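Local coordinates for protein sugar kinase, pfkB family (Thermotoga maritima, PDB 2AJR) that probably phosphorylates a sugar phosphate with ATP, as a pfkB-family kinase of the ribokinase clan, possibly as a 1-phosphofructokinase, at residues 102-108 / 120-126; 24-28 / 307-311. All coordinates share one frame; numbering follows the deposited sequence.

Interaction 1: residues 102-108 / 120-126; sequences GETRENI and AINFPGP. With ACT (acetate ion), chain D.
Ile108 and Ile121 form an antiparallel hydrogen-bonded pair. Ile108 N donates a hydrogen bond to Ile121 O (3.0 Å), and Ile121 N donates one to Ile108 O (2.8 Å). Beyond this pair, side chains of 102-108 take over the bonding to the other backbone. The OD1 of Asn107 accepts the Phe123 N-H at 2.9 Å, with the donor 43° above the plane of the amide carbonyl. Asn107 CG stands beside its own backbone N (chi1 -66°), which points OD1 at the N-H edge of the Asn122-Phe123 peptide. Its ND2 makes a weak bond to the acetate. Arg105 NH1 bonds Phe123 O at 2.8 Å, nearly in line with the C=O. Arg105 NH2 bonds Asn20 O as well.

Strands 105-112 and 117-122 make a beta hairpin at one side of the small four-stranded sheet that is the lid in pfkB kinases. Residues 120-122 also pair in parallel with a strand of the second subunit, so the sheet runs on across the dimer.

The remaining contacts are van der Waals and aromatic. The CB atoms of Ile108 and Ile121 lie 4.4 Å apart on the same face. Phe123 meets Glu106 O obliquely through CD1, at 3.5 Å, and makes a cation-pi contact with Arg25 of the second subunit. Pro126 sets CD 3.4 Å from Glu103 O. At Gly102 a CB would jam against the preceding carbonyl and come tight on Pro126 CB.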
# COMPACT_ATOMS: atom_id res chain seq x y z
N GLY A 102 -10.17 14.34 -1.69
CA GLY A 102 -9.64 13.28 -0.82
C GLY A 102 -9.47 12.00 -1.59
O GLY A 102 -10.07 11.83 -2.65
N GLU A 103 -8.67 11.09 -1.06
CA GLU A 103 -8.29 9.89 -1.79
C GLU A 103 -9.20 8.69 -1.55
O GLU A 103 -9.52 8.36 -0.40
CB GLU A 103 -6.85 9.50 -1.42
CG GLU A 103 -5.81 10.52 -1.89
CD GLU A 103 -5.55 10.49 -3.41
OE1 GLU A 103 -5.69 9.42 -4.02
OE2 GLU A 103 -5.18 11.55 -3.97
N THR A 104 -9.61 8.04 -2.63
CA THR A 104 -10.20 6.73 -2.53
C THR A 104 -9.17 5.80 -1.87
O THR A 104 -8.00 5.83 -2.22
CB THR A 104 -10.59 6.18 -3.89
OG1 THR A 104 -11.69 6.94 -4.40
CG2 THR A 104 -10.98 4.69 -3.79
N ARG A 105 -9.60 4.98 -0.93
CA ARG A 105 -8.66 4.19 -0.16
C ARG A 105 -7.98 3.10 -0.99
O ARG A 105 -8.56 2.58 -1.93
CB ARG A 105 -9.36 3.57 1.04
CG ARG A 105 -10.39 2.49 0.71
CD ARG A 105 -11.53 2.61 1.65
NE ARG A 105 -12.59 1.63 1.46
CZ ARG A 105 -12.77 0.55 2.21
NH1 ARG A 105 -11.95 0.26 3.21
NH2 ARG A 105 -13.77 -0.28 1.95
N GLU A 106 -6.75 2.78 -0.66
CA GLU A 106 -6.12 1.60 -1.22
C GLU A 106 -5.98 0.63 -0.06
O GLU A 106 -5.32 0.95 0.92
CB GLU A 106 -4.76 1.91 -1.85
CG GLU A 106 -4.08 0.67 -2.51
CD GLU A 106 -2.68 0.92 -3.12
OE1 GLU A 106 -1.89 1.70 -2.55
OE2 GLU A 106 -2.34 0.29 -4.16
N ASN A 107 -6.63 -0.53 -0.17
CA ASN A 107 -6.47 -1.60 0.82
C ASN A 107 -5.40 -2.58 0.38
O ASN A 107 -5.13 -2.73 -0.82
CB ASN A 107 -7.79 -2.34 1.04
CG ASN A 107 -8.83 -1.46 1.70
OD1 ASN A 107 -8.52 -0.38 2.22
ND2 ASN A 107 -10.07 -1.89 1.66
N ILE A 108 -4.80 -3.25 1.36
CA ILE A 108 -3.70 -4.17 1.10
C ILE A 108 -4.03 -5.55 1.65
O ILE A 108 -4.43 -5.68 2.80
CB ILE A 108 -2.39 -3.64 1.71
CG1 ILE A 108 -1.96 -2.36 0.97
CG2 ILE A 108 -1.31 -4.69 1.66
CD1 ILE A 108 -0.85 -1.59 1.62
N ALA A 120 -4.59 -8.52 6.21
CA ALA A 120 -5.30 -7.48 5.45
C ALA A 120 -5.23 -6.16 6.18
O ALA A 120 -5.34 -6.13 7.41
CB ALA A 120 -6.75 -7.88 5.18
N ILE A 121 -5.04 -5.08 5.43
CA ILE A 121 -5.00 -3.75 6.00
C ILE A 121 -6.04 -2.88 5.28
O ILE A 121 -5.92 -2.61 4.09
CB ILE A 121 -3.62 -3.10 5.87
CG1 ILE A 121 -2.54 -4.03 6.44
CG2 ILE A 121 -3.62 -1.78 6.60
CD1 ILE A 121 -1.13 -3.57 6.18
N ASN A 122 -7.05 -2.45 6.03
CA ASN A 122 -8.16 -1.70 5.45
C ASN A 122 -8.17 -0.27 5.90
O ASN A 122 -8.30 0.04 7.09
CB ASN A 122 -9.50 -2.38 5.74
CG ASN A 122 -9.66 -3.68 4.96
OD1 ASN A 122 -8.94 -3.94 4.00
ND2 ASN A 122 -10.59 -4.50 5.38
N PHE A 123 -8.00 0.59 4.93
CA PHE A 123 -7.98 2.00 5.18
C PHE A 123 -9.40 2.54 5.22
O PHE A 123 -10.30 1.95 4.66
CB PHE A 123 -7.09 2.69 4.12
CG PHE A 123 -5.62 2.62 4.47
CD1 PHE A 123 -4.93 1.43 4.34
CD2 PHE A 123 -4.96 3.72 5.01
CE1 PHE A 123 -3.59 1.35 4.68
CE2 PHE A 123 -3.62 3.64 5.35
CZ PHE A 123 -2.94 2.45 5.20
N PRO A 124 -9.60 3.65 5.92
CA PRO A 124 -10.97 4.06 6.20
C PRO A 124 -11.71 4.73 5.05
O PRO A 124 -12.93 4.72 5.04
CB PRO A 124 -10.77 5.07 7.34
CG PRO A 124 -9.45 5.68 7.06
CD PRO A 124 -8.60 4.58 6.48
N GLY A 125 -10.99 5.34 4.11
CA GLY A 125 -11.62 6.11 3.05
C GLY A 125 -11.61 7.60 3.34
O GLY A 125 -11.28 8.01 4.44
N PRO A 126 -12.01 8.42 2.36
CA PRO A 126 -11.98 9.88 2.49
C PRO A 126 -13.12 10.41 3.35
O PRO A 126 -14.16 9.78 3.44
CB PRO A 126 -12.20 10.36 1.07
CG PRO A 126 -13.05 9.30 0.46
CD PRO A 126 -12.56 8.00 1.05
C ACT D . -12.88 -4.97 -0.51
O ACT D . -11.84 -4.35 -0.06
OXT ACT D . -12.80 -5.60 -1.62
CH3 ACT D . -14.21 -4.94 0.19

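Interaction 2: residues 24-28 / 307-311. With MG (magnesium ion), chain C.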
# COMPACT_ATOMS: atom_id res chain seq x y z
N ASP A 24 -7.83 -2.56 -4.43
CA ASP A 24 -7.28 -3.68 -3.70
C ASP A 24 -5.91 -3.97 -4.27
O ASP A 24 -5.78 -4.25 -5.47
CB ASP A 24 -8.17 -4.92 -3.85
CG ASP A 24 -9.36 -4.89 -2.93
OD1 ASP A 24 -9.19 -4.54 -1.74
OD2 ASP A 24 -10.49 -5.23 -3.41
N ARG A 25 -4.89 -3.87 -3.43
CA ARG A 25 -3.57 -4.35 -3.79
C ARG A 25 -3.31 -5.70 -3.14
O ARG A 25 -3.05 -5.78 -1.94
CB ARG A 25 -2.49 -3.37 -3.37
CG ARG A 25 -1.07 -3.89 -3.74
CD ARG A 25 -0.14 -2.79 -4.19
NE ARG A 25 -0.44 -2.30 -5.53
CZ ARG A 25 -0.11 -2.92 -6.67
NH1 ARG A 25 0.54 -4.08 -6.66
NH2 ARG A 25 -0.43 -2.36 -7.83
N GLU A 26 -3.38 -6.75 -3.95
CA GLU A 26 -3.09 -8.11 -3.51
C GLU A 26 -1.61 -8.44 -3.76
O GLU A 26 -1.04 -8.16 -4.81
CB GLU A 26 -3.98 -9.12 -4.24
CG GLU A 26 -5.52 -8.85 -4.19
CD GLU A 26 -6.22 -9.13 -5.57
OE1 GLU A 26 -6.46 -10.33 -5.88
OE2 GLU A 26 -6.53 -8.13 -6.32
N ILE A 27 -0.98 -9.04 -2.76
CA ILE A 27 0.42 -9.38 -2.83
C ILE A 27 0.50 -10.82 -2.34
O ILE A 27 -0.06 -11.14 -1.30
CB ILE A 27 1.26 -8.48 -1.90
CG1 ILE A 27 0.87 -7.01 -2.10
CG2 ILE A 27 2.75 -8.68 -2.14
CD1 ILE A 27 1.26 -6.13 -0.94
N PHE A 28 1.19 -11.67 -3.10
CA PHE A 28 1.26 -13.10 -2.82
C PHE A 28 2.67 -13.45 -2.42
O PHE A 28 3.58 -13.39 -3.23
CB PHE A 28 0.78 -13.89 -4.04
CG PHE A 28 -0.62 -13.54 -4.45
CD1 PHE A 28 -1.71 -14.06 -3.76
CD2 PHE A 28 -0.86 -12.61 -5.46
CE1 PHE A 28 -3.03 -13.70 -4.11
CE2 PHE A 28 -2.18 -12.23 -5.81
CZ PHE A 28 -3.26 -12.78 -5.13
N ARG A 307 -9.53 -19.72 -6.46
CA ARG A 307 -8.27 -19.06 -6.80
C ARG A 307 -7.78 -18.15 -5.69
O ARG A 307 -8.57 -17.55 -4.99
CB ARG A 307 -8.45 -18.22 -8.06
CG ARG A 307 -8.96 -19.01 -9.20
CD ARG A 307 -8.96 -18.21 -10.47
NE ARG A 307 -9.77 -18.87 -11.48
CZ ARG A 307 -9.83 -18.51 -12.75
NH1 ARG A 307 -9.12 -17.49 -13.20
NH2 ARG A 307 -10.60 -19.20 -13.59
N LYS A 308 -6.46 -18.04 -5.57
CA LYS A 308 -5.85 -17.17 -4.56
C LYS A 308 -6.16 -15.69 -4.79
O LYS A 308 -6.24 -14.93 -3.83
CB LYS A 308 -4.33 -17.40 -4.44
CG LYS A 308 -3.47 -17.04 -5.65
CD LYS A 308 -1.96 -17.35 -5.38
CE LYS A 308 -1.11 -17.44 -6.66
NZ LYS A 308 -1.48 -16.41 -7.66
N GLU A 309 -6.35 -15.30 -6.04
CA GLU A 309 -6.69 -13.91 -6.36
C GLU A 309 -8.17 -13.71 -6.18
O GLU A 309 -8.94 -14.66 -6.25
CB GLU A 309 -6.37 -13.53 -7.81
CG GLU A 309 -5.04 -14.02 -8.31
CD GLU A 309 -5.08 -15.45 -8.83
OE1 GLU A 309 -6.19 -15.94 -9.16
OE2 GLU A 309 -3.99 -16.07 -8.89
N LYS A 310 -8.54 -12.45 -5.97
CA LYS A 310 -9.91 -12.01 -6.11
C LYS A 310 -10.32 -12.43 -7.50
O LYS A 310 -9.71 -11.99 -8.48
CB LYS A 310 -10.01 -10.48 -5.96
CG LYS A 310 -11.45 -9.96 -5.90
CD LYS A 310 -11.55 -8.55 -5.28
CE LYS A 310 -10.90 -7.49 -6.14
NZ LYS A 310 -11.33 -6.10 -5.78
N TYR A 311 -11.29 -13.34 -7.55
CA TYR A 311 -11.81 -13.88 -8.78
C TYR A 311 -13.33 -13.91 -8.67
O TYR A 311 -13.88 -14.51 -7.77
CB TYR A 311 -11.25 -15.28 -9.02
CG TYR A 311 -11.96 -16.10 -10.08
CD1 TYR A 311 -11.90 -15.76 -11.44
CD2 TYR A 311 -12.66 -17.25 -9.73
CE1 TYR A 311 -12.55 -16.54 -12.41
CE2 TYR A 311 -13.30 -18.04 -10.68
CZ TYR A 311 -13.25 -17.68 -12.02
OH TYR A 311 -13.91 -18.49 -12.92
MG MG C . -10.16 -15.85 -4.40
O HOH W 1 -7.38 -10.18 -8.36
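Lys310 NZ is gripped by three oxygens. Asp24 OD2 holds Lys310 NZ in a salt bridge at 2.7 Å, through the anti lone pair, and Pro50 O and Asn56 OD1 also accept from it. The lysine chain bends at chi3 (67°) to bring the amine across to Asp24. Glu26 OE1 accepts the Lys310 N-H at 3.0 Å on its syn side. A water donates to the same OE1 and to Lys310 O, so OE1 reaches the loop backbone once directly and once through the water.

Strand 22-28 belongs to the lid sheet of this pfkB-type kinase. Segment 307-311 lies in the loop between helices 290-304 and 315-319, and it binds magnesium through Arg307 O (2.4 Å) and Glu309 O (2.5 Å). His267 and Ala304 complete the protein side of that site.

The Phe28 ring meets Lys308 and Glu309. Lys308 NZ sits over one face of the Phe28 ring, 4.4 Å from its centroid, in a cation-pi contact. Glu309 OE2 makes a salt bridge with Lys308 NZ at 2.8 Å. Phe28 CZ lies 3.8 Å from Glu309 CG. Replacing Phe28 by an alanine is likely to open a gap beside Lys308 and Glu309 and to leave the lysine amine without its aromatic partner.

In the fold
Interactions 1 and 2 have their centres about 16 Å apart and share the four-stranded lid sheet. Strands 22-28 and 105-112 are parallel neighbours there. Asn107 O probably accepts a hydrogen bond from Arg25 N, and Ile108 packs on Ile27. Along the chain, strand 22-28 comes first, then the hairpin of interaction 1, and last the magnesium-binding loop 307-311. Interaction 2 therefore joins distant parts of the chain, whereas interaction 1 is local. One ties the lid to the loop after helix 290-304, and the other builds the edge of the lid that pairs with the second subunit. Through the shared sheet, the metal loop and the dimer interface are structurally connected.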